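Local coordinates for protein beta-1,3-1,4-glucanase (Caldicellulosiruptor sp. F32, PDB 5H4R) that probably hydrolyses mixed-linkage beta-1,3-1,4-glucans such as lichenan, as a lichenase of glycoside hydrolase family 5, at residues V271-P276 with D305-K310; E299-I304 with A343-R348; Q188-L191 with F196-W199. The protein carries 1 engineered substitution. All coordinates share one frame; numbering follows the deposited sequence.

Contact 1: V271-P276 with D305-K310. With BGC (beta-D-glucopyranose), chain B; BGC (beta-D-glucopyranose), chain C.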
loop_
_atom_site.group_PDB
_atom_site.type_symbol
_atom_site.label_atom_id
_atom_site.label_comp_id
_atom_site.label_asym_id
_atom_site.label_seq_id
_atom_site.Cartn_x
_atom_site.Cartn_y
_atom_site.Cartn_z
ATOM N N VAL A 271 -6.146 1.116 -2.855
ATOM C CA VAL A 271 -5.711 1.915 -3.996
ATOM C C VAL A 271 -4.381 2.581 -3.653
ATOM O O VAL A 271 -4.075 2.865 -2.490
ATOM C CB VAL A 271 -6.726 3.001 -4.422
ATOM C CG1 VAL A 271 -8.086 2.413 -4.682
ATOM C CG2 VAL A 271 -6.822 4.086 -3.406
ATOM N N HIS A 272 -3.614 2.866 -4.697
ATOM C CA HIS A 272 -2.415 3.696 -4.619
ATOM C C HIS A 272 -2.641 4.905 -5.508
ATOM O O HIS A 272 -3.233 4.769 -6.581
ATOM C CB HIS A 272 -1.184 2.969 -5.094
ATOM C CG HIS A 272 -0.875 1.761 -4.291
ATOM N ND1 HIS A 272 0.116 0.875 -4.631
ATOM C CD2 HIS A 272 -1.454 1.280 -3.166
ATOM C CE1 HIS A 272 0.149 -0.097 -3.736
ATOM N NE2 HIS A 272 -0.788 0.129 -2.830
ATOM N N ALA A 273 -2.163 6.081 -5.082
ATOM C CA ALA A 273 -2.495 7.295 -5.850
ATOM C C ALA A 273 -1.478 8.395 -5.538
ATOM O O ALA A 273 -1.701 9.237 -4.665
ATOM C CB ALA A 273 -3.896 7.753 -5.551
ATOM N N TYR A 274 -0.391 8.401 -6.309
ATOM C CA TYR A 274 0.611 9.461 -6.216
ATOM C C TYR A 274 0.175 10.545 -7.193
ATOM O O TYR A 274 0.602 10.599 -8.339
ATOM C CB TYR A 274 1.987 8.920 -6.542
ATOM C CG TYR A 274 2.529 7.827 -5.644
ATOM C CD1 TYR A 274 2.182 6.499 -5.828
ATOM C CD2 TYR A 274 3.452 8.115 -4.672
ATOM C CE1 TYR A 274 2.721 5.493 -5.033
ATOM C CE2 TYR A 274 4.019 7.130 -3.894
ATOM C CZ TYR A 274 3.637 5.816 -4.051
ATOM O OH TYR A 274 4.218 4.838 -3.287
ATOM N N ARG A 275 -0.756 11.366 -6.740
ATOM C CA ARG A 275 -1.465 12.307 -7.593
ATOM C C ARG A 275 -1.465 13.683 -6.957
ATOM O O ARG A 275 -1.613 13.807 -5.731
ATOM C CB ARG A 275 -2.891 11.858 -7.830
ATOM C CG ARG A 275 -2.887 10.484 -8.461
ATOM C CD ARG A 275 -4.122 10.193 -9.147
ATOM N NE ARG A 275 -4.008 8.875 -9.768
ATOM C CZ ARG A 275 -4.997 8.274 -10.393
ATOM N NH1 ARG A 275 -6.181 8.869 -10.485
ATOM N NH2 ARG A 275 -4.786 7.061 -10.915
ATOM N N PRO A 276 -1.309 14.737 -7.780
ATOM C CA PRO A 276 -1.092 14.708 -9.241
ATOM C C PRO A 276 0.268 14.138 -9.591
ATOM O O PRO A 276 1.268 14.473 -8.971
ATOM C CB PRO A 276 -1.201 16.174 -9.645
ATOM C CG PRO A 276 -0.813 16.935 -8.419
ATOM C CD PRO A 276 -1.329 16.105 -7.247
ATOM N N ASP A 305 -8.857 15.502 -5.543
ATOM C CA ASP A 305 -10.294 15.524 -5.317
ATOM C C ASP A 305 -11.000 14.495 -6.180
ATOM O O ASP A 305 -11.933 13.823 -5.720
ATOM C CB ASP A 305 -10.885 16.892 -5.638
ATOM C CG ASP A 305 -10.296 18.012 -4.820
ATOM O OD1 ASP A 305 -9.682 17.751 -3.778
ATOM O OD2 ASP A 305 -10.493 19.183 -5.221
ATOM N N TYR A 306 -10.613 14.398 -7.456
ATOM C CA TYR A 306 -11.404 13.617 -8.398
ATOM C C TYR A 306 -11.432 12.142 -8.029
ATOM O O TYR A 306 -12.504 11.535 -7.967
ATOM C CB TYR A 306 -10.894 13.771 -9.821
ATOM C CG TYR A 306 -11.861 13.120 -10.804
ATOM C CD1 TYR A 306 -13.144 13.632 -10.950
ATOM C CD2 TYR A 306 -11.517 12.001 -11.544
ATOM C CE1 TYR A 306 -14.056 13.061 -11.796
ATOM C CE2 TYR A 306 -12.444 11.426 -12.426
ATOM C CZ TYR A 306 -13.707 11.961 -12.532
ATOM O OH TYR A 306 -14.661 11.417 -13.388
ATOM N N PHE A 307 -10.264 11.524 -7.838
ATOM C CA PHE A 307 -10.317 10.092 -7.582
ATOM C C PHE A 307 -10.925 9.812 -6.210
ATOM O O PHE A 307 -11.623 8.811 -6.035
ATOM C CB PHE A 307 -8.917 9.448 -7.760
ATOM C CG PHE A 307 -8.049 9.476 -6.530
ATOM C CD1 PHE A 307 -8.083 8.442 -5.588
ATOM C CD2 PHE A 307 -7.154 10.499 -6.336
ATOM C CE1 PHE A 307 -7.285 8.480 -4.478
ATOM C CE2 PHE A 307 -6.348 10.537 -5.213
ATOM C CZ PHE A 307 -6.406 9.509 -4.288
ATOM N N MET A 308 -10.714 10.698 -5.241
ATOM C CA MET A 308 -11.284 10.473 -3.921
ATOM C C MET A 308 -12.797 10.619 -3.959
ATOM O O MET A 308 -13.523 9.842 -3.315
ATOM C CB MET A 308 -10.654 11.434 -2.923
ATOM C CG MET A 308 -9.185 11.179 -2.683
ATOM S SD MET A 308 -8.636 12.153 -1.297
ATOM C CE MET A 308 -6.929 11.665 -1.212
ATOM N N ASP A 309 -13.297 11.588 -4.731
ATOM C CA ASP A 309 -14.736 11.717 -4.913
ATOM C C ASP A 309 -15.342 10.453 -5.510
ATOM O O ASP A 309 -16.413 10.004 -5.085
ATOM C CB ASP A 309 -15.062 12.895 -5.826
ATOM C CG ASP A 309 -14.962 14.238 -5.127
ATOM O OD1 ASP A 309 -15.031 14.295 -3.871
ATOM O OD2 ASP A 309 -14.832 15.250 -5.862
ATOM N N LYS A 310 -14.683 9.866 -6.515
ATOM C CA LYS A 310 -15.263 8.694 -7.156
ATOM C C LYS A 310 -15.253 7.493 -6.214
ATOM O O LYS A 310 -16.202 6.692 -6.212
ATOM C CB LYS A 310 -14.514 8.363 -8.450
ATOM C CG LYS A 310 -14.556 9.458 -9.519
ATOM C CD LYS A 310 -15.922 9.698 -10.055
ATOM C CE LYS A 310 -16.619 10.918 -9.437
ATOM N NZ LYS A 310 -17.943 11.205 -10.116
HETATM C C2 BGC B . 5.143 0.572 -5.646
HETATM C C3 BGC B . 6.344 0.872 -4.766
HETATM C C4 BGC B . 7.119 1.992 -5.436
HETATM C C5 BGC B . 6.262 3.240 -5.239
HETATM C C6 BGC B . 6.898 4.485 -5.870
HETATM C C1 BGC B . 4.552 1.813 -6.338
HETATM O O2 BGC B . 4.148 -0.142 -4.883
HETATM O O3 BGC B . 7.116 -0.321 -4.683
HETATM O O4 BGC B . 8.361 2.144 -4.755
HETATM O O5 BGC B . 4.948 3.063 -5.771
HETATM O O6 BGC B . 7.282 4.293 -7.236
HETATM C C2 BGC C . 5.380 3.788 -10.774
HETATM C C3 BGC C . 5.632 2.689 -9.744
HETATM C C4 BGC C . 4.739 2.888 -8.518
HETATM C C5 BGC C . 3.277 2.983 -8.971
HETATM C C6 BGC C . 2.291 3.529 -7.929
HETATM C C1 BGC C . 3.900 3.797 -11.162
HETATM O O1 BGC C . 3.567 4.877 -12.054
HETATM O O2 BGC C . 6.229 3.538 -11.902
HETATM O O3 BGC C . 7.002 2.721 -9.340
HETATM O O4 BGC C . 5.005 1.734 -7.695
HETATM O O5 BGC C . 3.173 3.987 -9.963
HETATM O O6 BGC C . 0.998 3.806 -8.534
#

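Contact 2: E299-I304 with A343-R348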
loop_
_atom_site.group_PDB
_atom_site.type_symbol
_atom_site.label_atom_id
_atom_site.label_comp_id
_atom_site.label_asym_id
_atom_site.label_seq_id
_atom_site.Cartn_x
_atom_site.Cartn_y
_atom_site.Cartn_z
ATOM N N GLU A 299 -5.500 23.738 -9.993
ATOM C CA GLU A 299 -4.734 22.789 -10.810
ATOM C C GLU A 299 -3.961 21.789 -9.947
ATOM O O GLU A 299 -3.822 20.618 -10.321
ATOM C CB GLU A 299 -3.826 23.562 -11.768
ATOM C CG GLU A 299 -4.563 23.960 -13.030
ATOM C CD GLU A 299 -4.922 22.752 -13.877
ATOM O OE1 GLU A 299 -4.007 21.970 -14.191
ATOM O OE2 GLU A 299 -6.104 22.569 -14.217
ATOM N N SER A 300 -3.478 22.217 -8.782
ATOM C CA SER A 300 -2.780 21.314 -7.880
ATOM C C SER A 300 -3.747 20.341 -7.213
ATOM O O SER A 300 -3.422 19.168 -7.013
ATOM C CB SER A 300 -2.030 22.127 -6.825
ATOM O OG SER A 300 -1.005 22.918 -7.394
ATOM N N ARG A 301 -4.943 20.809 -6.887
ATOM C CA ARG A 301 -5.893 20.022 -6.101
ATOM C C ARG A 301 -6.712 19.039 -6.946
ATOM O O ARG A 301 -7.169 18.018 -6.424
ATOM C CB ARG A 301 -6.829 20.979 -5.355
ATOM C CG ARG A 301 -6.082 21.855 -4.350
ATOM C CD ARG A 301 -6.818 23.145 -3.993
ATOM N NE ARG A 301 -8.138 22.869 -3.433
ATOM C CZ ARG A 301 -8.624 23.392 -2.303
ATOM N NH1 ARG A 301 -7.918 24.241 -1.581
ATOM N NH2 ARG A 301 -9.854 23.083 -1.900
ATOM N N ARG A 302 -6.922 19.334 -8.231
ATOM C CA ARG A 302 -7.943 18.657 -9.036
ATOM C C ARG A 302 -7.851 17.127 -8.987
ATOM O O ARG A 302 -8.866 16.441 -8.800
ATOM C CB ARG A 302 -7.822 19.131 -10.487
ATOM C CG ARG A 302 -8.955 18.660 -11.355
ATOM C CD ARG A 302 -8.616 18.877 -12.863
ATOM N NE ARG A 302 -7.752 17.795 -13.331
ATOM C CZ ARG A 302 -7.611 17.428 -14.593
ATOM N NH1 ARG A 302 -8.250 18.068 -15.558
ATOM N NH2 ARG A 302 -6.822 16.400 -14.883
ATOM N N ASP A 303 -6.669 16.573 -9.264
ATOM C CA ASP A 303 -6.572 15.121 -9.420
ATOM C C ASP A 303 -6.750 14.379 -8.093
ATOM O O ASP A 303 -7.172 13.217 -8.101
ATOM C CB ASP A 303 -5.221 14.737 -10.029
ATOM C CG ASP A 303 -5.081 15.124 -11.496
ATOM O OD1 ASP A 303 -6.060 15.598 -12.113
ATOM O OD2 ASP A 303 -3.972 14.901 -12.050
ATOM N N ILE A 304 -6.430 15.023 -6.968
ATOM C CA ILE A 304 -6.671 14.458 -5.637
ATOM C C ILE A 304 -8.161 14.373 -5.384
ATOM O O ILE A 304 -8.699 13.303 -5.073
ATOM C CB ILE A 304 -5.967 15.317 -4.572
ATOM C CG1 ILE A 304 -4.454 15.255 -4.777
ATOM C CG2 ILE A 304 -6.363 14.902 -3.146
ATOM C CD1 ILE A 304 -3.673 16.228 -4.010
ATOM N N ALA A 343 0.861 17.394 1.437
ATOM C CA ALA A 343 0.619 16.311 2.380
ATOM C C ALA A 343 -0.553 16.624 3.289
ATOM O O ALA A 343 -1.396 15.748 3.555
ATOM C CB ALA A 343 1.874 16.036 3.213
ATOM N N ALA A 344 -0.642 17.866 3.754
ATOM C CA ALA A 344 -1.778 18.263 4.565
ATOM C C ALA A 344 -3.069 18.135 3.770
ATOM O O ALA A 344 -4.076 17.629 4.276
ATOM C CB ALA A 344 -1.594 19.699 5.055
ATOM N N TYR A 345 -3.071 18.638 2.537
ATOM C CA TYR A 345 -4.292 18.627 1.744
ATOM C C TYR A 345 -4.732 17.205 1.441
ATOM O O TYR A 345 -5.914 16.865 1.584
ATOM C CB TYR A 345 -4.097 19.414 0.445
ATOM C CG TYR A 345 -5.378 19.521 -0.342
ATOM C CD1 TYR A 345 -6.262 20.564 -0.103
ATOM C CD2 TYR A 345 -5.704 18.589 -1.308
ATOM C CE1 TYR A 345 -7.452 20.670 -0.808
ATOM C CE2 TYR A 345 -6.905 18.693 -2.035
ATOM C CZ TYR A 345 -7.764 19.724 -1.772
ATOM O OH TYR A 345 -8.940 19.842 -2.472
ATOM N N TYR A 346 -3.790 16.358 1.007
ATOM C CA TYR A 346 -4.111 14.995 0.618
ATOM C C TYR A 346 -4.730 14.239 1.790
ATOM O O TYR A 346 -5.780 13.604 1.645
ATOM C CB TYR A 346 -2.848 14.318 0.115
ATOM C CG TYR A 346 -3.038 13.012 -0.601
ATOM C CD1 TYR A 346 -3.386 11.856 0.096
ATOM C CD2 TYR A 346 -2.791 12.904 -1.955
ATOM C CE1 TYR A 346 -3.520 10.640 -0.565
ATOM C CE2 TYR A 346 -2.938 11.688 -2.623
ATOM C CZ TYR A 346 -3.301 10.573 -1.913
ATOM O OH TYR A 346 -3.415 9.367 -2.557
ATOM N N VAL A 347 -4.113 14.341 2.974
ATOM C CA VAL A 347 -4.630 13.637 4.148
ATOM C C VAL A 347 -6.003 14.184 4.561
ATOM O O VAL A 347 -6.916 13.416 4.891
ATOM C CB VAL A 347 -3.607 13.700 5.295
ATOM C CG1 VAL A 347 -4.223 13.181 6.602
ATOM C CG2 VAL A 347 -2.410 12.878 4.941
ATOM N N ARG A 348 -6.195 15.504 4.553
ATOM C CA ARG A 348 -7.519 16.022 4.920
ATOM C C ARG A 348 -8.584 15.651 3.887
ATOM O O ARG A 348 -9.714 15.276 4.248
ATOM C CB ARG A 348 -7.475 17.537 5.085
ATOM C CG ARG A 348 -8.851 18.178 5.387
ATOM C CD ARG A 348 -9.506 17.620 6.631
ATOM N NE ARG A 348 -10.932 17.949 6.669
ATOM C CZ ARG A 348 -11.848 17.258 7.353
ATOM N NH1 ARG A 348 -11.502 16.197 8.064
ATOM N NH2 ARG A 348 -13.127 17.621 7.316
HETATM O O HOH W 1 -11.806 20.440 -1.757
#

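Contact 3: Q188-L191 with F196-W199. Engineered in segment 188-191: Gln188 (natural residue Glu). With BGC (beta-D-glucopyranose), chain C; BGC (beta-D-glucopyranose), chain B.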
loop_
_atom_site.group_PDB
_atom_site.type_symbol
_atom_site.label_atom_id
_atom_site.label_comp_id
_atom_site.label_asym_id
_atom_site.label_seq_id
_atom_site.Cartn_x
_atom_site.Cartn_y
_atom_site.Cartn_z
ATOM N N GLN A 188 0.373 -4.344 -6.781
ATOM C CA GLN A 188 -0.041 -3.644 -8.005
ATOM C C GLN A 188 -0.123 -4.663 -9.137
ATOM O O GLN A 188 0.703 -4.688 -10.058
ATOM C CB GLN A 188 0.901 -2.486 -8.339
ATOM C CG GLN A 188 0.795 -1.412 -7.313
ATOM C CD GLN A 188 1.606 -0.176 -7.574
ATOM O OE1 GLN A 188 1.220 0.897 -7.118
ATOM N NE2 GLN A 188 2.752 -0.316 -8.234
ATOM N N PRO A 189 -1.129 -5.524 -9.103
ATOM C CA PRO A 189 -1.218 -6.598 -10.103
ATOM C C PRO A 189 -1.472 -6.013 -11.483
ATOM O O PRO A 189 -2.371 -5.191 -11.662
ATOM C CB PRO A 189 -2.400 -7.446 -9.617
ATOM C CG PRO A 189 -3.245 -6.507 -8.863
ATOM C CD PRO A 189 -2.294 -5.502 -8.206
ATOM N N ARG A 190 -0.668 -6.435 -12.458
ATOM C CA ARG A 190 -0.705 -5.818 -13.778
ATOM C C ARG A 190 0.090 -6.673 -14.754
ATOM O O ARG A 190 0.827 -7.579 -14.367
ATOM C CB ARG A 190 -0.134 -4.405 -13.744
ATOM C CG ARG A 190 1.366 -4.381 -13.450
ATOM C CD ARG A 190 1.824 -3.033 -12.953
ATOM N NE ARG A 190 3.272 -2.976 -12.913
ATOM C CZ ARG A 190 4.018 -3.436 -11.914
ATOM N NH1 ARG A 190 3.453 -4.006 -10.853
ATOM N NH2 ARG A 190 5.333 -3.361 -11.983
ATOM N N LEU A 191 -0.041 -6.338 -16.030
ATOM C CA LEU A 191 0.802 -6.907 -17.062
ATOM C C LEU A 191 2.040 -6.032 -17.090
ATOM O O LEU A 191 1.928 -4.810 -16.987
ATOM C CB LEU A 191 0.077 -6.919 -18.412
ATOM C CG LEU A 191 -1.275 -7.651 -18.423
ATOM C CD1 LEU A 191 -2.012 -7.397 -19.731
ATOM C CD2 LEU A 191 -1.065 -9.121 -18.227
ATOM N N PHE A 196 0.072 -1.757 -21.740
ATOM C CA PHE A 196 -1.020 -1.816 -20.774
ATOM C C PHE A 196 -0.562 -1.919 -19.328
ATOM O O PHE A 196 -1.398 -2.106 -18.451
ATOM C CB PHE A 196 -1.929 -2.993 -21.109
ATOM C CG PHE A 196 -2.583 -2.887 -22.456
ATOM C CD1 PHE A 196 -3.285 -1.760 -22.820
ATOM C CD2 PHE A 196 -2.497 -3.933 -23.348
ATOM C CE1 PHE A 196 -3.897 -1.665 -24.066
ATOM C CE2 PHE A 196 -3.105 -3.861 -24.588
ATOM C CZ PHE A 196 -3.812 -2.723 -24.950
ATOM N N GLU A 197 0.729 -1.789 -19.045
ATOM C CA GLU A 197 1.194 -2.006 -17.679
ATOM C C GLU A 197 0.490 -1.074 -16.695
ATOM O O GLU A 197 0.153 -1.485 -15.582
ATOM C CB GLU A 197 2.719 -1.828 -17.594
ATOM C CG GLU A 197 3.216 -2.009 -16.159
ATOM C CD GLU A 197 4.697 -2.253 -16.012
ATOM O OE1 GLU A 197 5.420 -2.387 -17.036
ATOM O OE2 GLU A 197 5.146 -2.303 -14.819
ATOM N N TRP A 198 0.292 0.190 -17.072
ATOM C CA TRP A 198 -0.283 1.174 -16.162
ATOM C C TRP A 198 -1.601 1.763 -16.643
ATOM O O TRP A 198 -2.133 2.664 -15.981
ATOM C CB TRP A 198 0.708 2.323 -15.908
ATOM C CG TRP A 198 2.026 1.829 -15.361
ATOM C CD1 TRP A 198 3.220 1.790 -16.019
ATOM C CD2 TRP A 198 2.274 1.266 -14.057
ATOM N NE1 TRP A 198 4.199 1.284 -15.203
ATOM C CE2 TRP A 198 3.637 0.917 -14.005
ATOM C CE3 TRP A 198 1.472 1.005 -12.945
ATOM C CZ2 TRP A 198 4.233 0.356 -12.867
ATOM C CZ3 TRP A 198 2.059 0.433 -11.817
ATOM C CH2 TRP A 198 3.431 0.122 -11.785
ATOM N N TRP A 199 -2.149 1.292 -17.757
ATOM C CA TRP A 199 -3.359 1.855 -18.329
ATOM C C TRP A 199 -4.072 0.751 -19.089
ATOM O O TRP A 199 -3.430 -0.044 -19.774
ATOM C CB TRP A 199 -3.010 3.013 -19.262
ATOM C CG TRP A 199 -4.161 3.504 -20.074
ATOM C CD1 TRP A 199 -5.136 4.377 -19.676
ATOM C CD2 TRP A 199 -4.466 3.146 -21.423
ATOM N NE1 TRP A 199 -6.025 4.589 -20.701
ATOM C CE2 TRP A 199 -5.634 3.847 -21.787
ATOM C CE3 TRP A 199 -3.860 2.305 -22.364
ATOM C CZ2 TRP A 199 -6.210 3.731 -23.052
ATOM C CZ3 TRP A 199 -4.431 2.197 -23.618
ATOM C CH2 TRP A 199 -5.593 2.902 -23.949
HETATM C C2 BGC C . 5.380 3.788 -10.774
HETATM C C3 BGC C . 5.632 2.689 -9.744
HETATM C C4 BGC C . 4.739 2.888 -8.518
HETATM C C5 BGC C . 3.277 2.983 -8.971
HETATM C C6 BGC C . 2.291 3.529 -7.929
HETATM C C1 BGC C . 3.900 3.797 -11.162
HETATM O O1 BGC C . 3.567 4.877 -12.054
HETATM O O2 BGC C . 6.229 3.538 -11.902
HETATM O O3 BGC C . 7.002 2.721 -9.340
HETATM O O4 BGC C . 5.005 1.734 -7.695
HETATM O O5 BGC C . 3.173 3.987 -9.963
HETATM O O6 BGC C . 0.998 3.806 -8.534
HETATM C C2 BGC B . 5.143 0.572 -5.646
HETATM C C3 BGC B . 6.344 0.872 -4.766
HETATM C C4 BGC B . 7.119 1.992 -5.436
HETATM C C5 BGC B . 6.262 3.240 -5.239
HETATM C C6 BGC B . 6.898 4.485 -5.870
HETATM C C1 BGC B . 4.552 1.813 -6.338
HETATM O O2 BGC B . 4.148 -0.142 -4.883
HETATM O O3 BGC B . 7.116 -0.321 -4.683
HETATM O O4 BGC B . 8.361 2.144 -4.755
HETATM O O5 BGC B . 4.948 3.063 -5.771
HETATM O O6 BGC B . 7.282 4.293 -7.236
#

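Contact 1: V271-P276 with D305-K310
Phe307 lays one face of its ring against the methyl group of Ala273. The Ala273 CB sits 3.8 Å from the centroid of the Phe307 ring, 29° off its normal, in a CH-pi contact. The Ala273 CB favours the outer end of the ring, 3.3 Å from Phe307 CZ, a tight fit. Phe307 CG lies between its backbone N and carbonyl carbon (chi1 87°), which turns the ring toward Ala273. Arg275 passes beside it with its chain extended from CG to NE: Arg275 CD comes 4.1 Å from Phe307 CD2 and Arg275 NH1 3.9 Å from Phe307 CB. With the two planes 65° apart the guanidinium does not lie flat on the ring, and it goes on to a salt bridge with Glu247. Here the segment leaving the sixth strand of the TIM barrel packs on helix 298-316; Ile324 of the seventh strand also touches Phe307. Tyr274 leaves the backbone on the other side, at the centre of an inverse gamma turn closed by a weak Arg275 N to Ala273 O bond. Its OH stands 3.1 Å from O5 of the chain B glucose and is hydrogen-bonded to Glu326.

Contact 2: E299-I304 with A343-R348
Arg301 runs up and over the Tyr345 ring, and almost every atom of its side chain meets that residue. Arg301 CB starts beside the phenol oxygen, 3.7 Å from Tyr345 OH. Arg301 CG comes next, over the ring face and 4.0 Å from the centroid of Tyr345, a CH-pi contact displaced toward the rim. CD passes near CE1, and there the chain bends (chi3 59°), which brings the guanidinium down past the CE1 rim. Tyr345 CE1 faces the centre of the guanidinium, 3.3 Å from Arg301 CZ; with the planes 52° apart this is a rim-to-face approach, not a parallel stack. At the tip, NH1 is hydrogen-bonded to the carbonyl oxygen of Val295, while NH2 makes a weak bond to a water that donates to Tyr345 OH at 3.0 Å. The same hydroxyl is hydrogen-bonded to Asp305, one helical turn on from Arg301. Nearer the barrel Ile304 touches two aromatic rings: Ile304 CG2 meets the edge of Tyr345, 4.0 Å from CE2, and Ile304 CD1 lies 4.0 Å from Tyr346 CD2. The segment axes approach to 10.8 Å and cross at -32°. That is the arrangement of neighbouring outer helices in a (beta/alpha)8 barrel, here those following the sixth and seventh strands, with apolar packing toward the barrel and the aliphatic part of an arginine over a tyrosine farther out.

Contact 3: Q188-L191 with F196-W199
The Trp198 indole has a partner on each face: Arg190 NE lies 3.3 Å above one, and C1 of the chain C glucose stands 3.7 Å from the plane on the opposite one. At the indole edge, Gln188 NE2 comes 3.6 Å from Trp198 CH2. This is an aromatic sugar platform in the long loop that follows the fourth strand of the TIM barrel, with an arginine backing the tryptophan. The Arg190 guanidinium runs nearly parallel to the indole, the planes 15° apart. It is held round its own edge: Arg190 NE at 2.8 Å and NH2 at 3.0 Å both donate to Glu197 OE2, side-on in a salt bridge, while Arg190 NH1 gives a bond of 2.9 Å to Gln188 O in the carbonyl plane. All three nitrogens are thus engaged, which fixes the group's rotation. With chi1 at 67°, CG tucked in between N and C of its own backbone, the extended chain carries CD across the indole face in a CH-pi contact. Gln188 is engineered in place of a glutamate that, in the Asn-Glu-Pro sequence known from family 5, is probably the general acid/base; Gln188 NE2 donates to O4 of the chain C glucose at 3.1 Å, while OE1 is hydrogen-bonded to His272. Buried Leu191 O has no conventional hydrogen-bond partner and meets the CA-H of Glu197, with 3.0 Å between Leu191 O and Glu197 CA.

Contacts 1 and 2 share helix 298-316, their centres about 9 Å apart. Two hydrogen bonds tie them: Tyr346 OH reaches Ala273 O at 2.7 Å, and Tyr345 OH reaches Asp305 OD1 at 2.6 Å. Contact 3 lies in the loop after the fourth strand, two strands round the barrel, its centre about 17 Å from that of contact 1, yet His272 ND1 and Gln188 OE1 are hydrogen-bonded at 2.7 Å. Contacts 1 and 3 also touch the same two sugars, whose junction is the 1.4 Å bond between O4 of the chain C glucose and C1 of the chain B glucose. Contact 2 stands back from the cleft in the helical layer, about 11 Å from contact 3 at the nearest atoms.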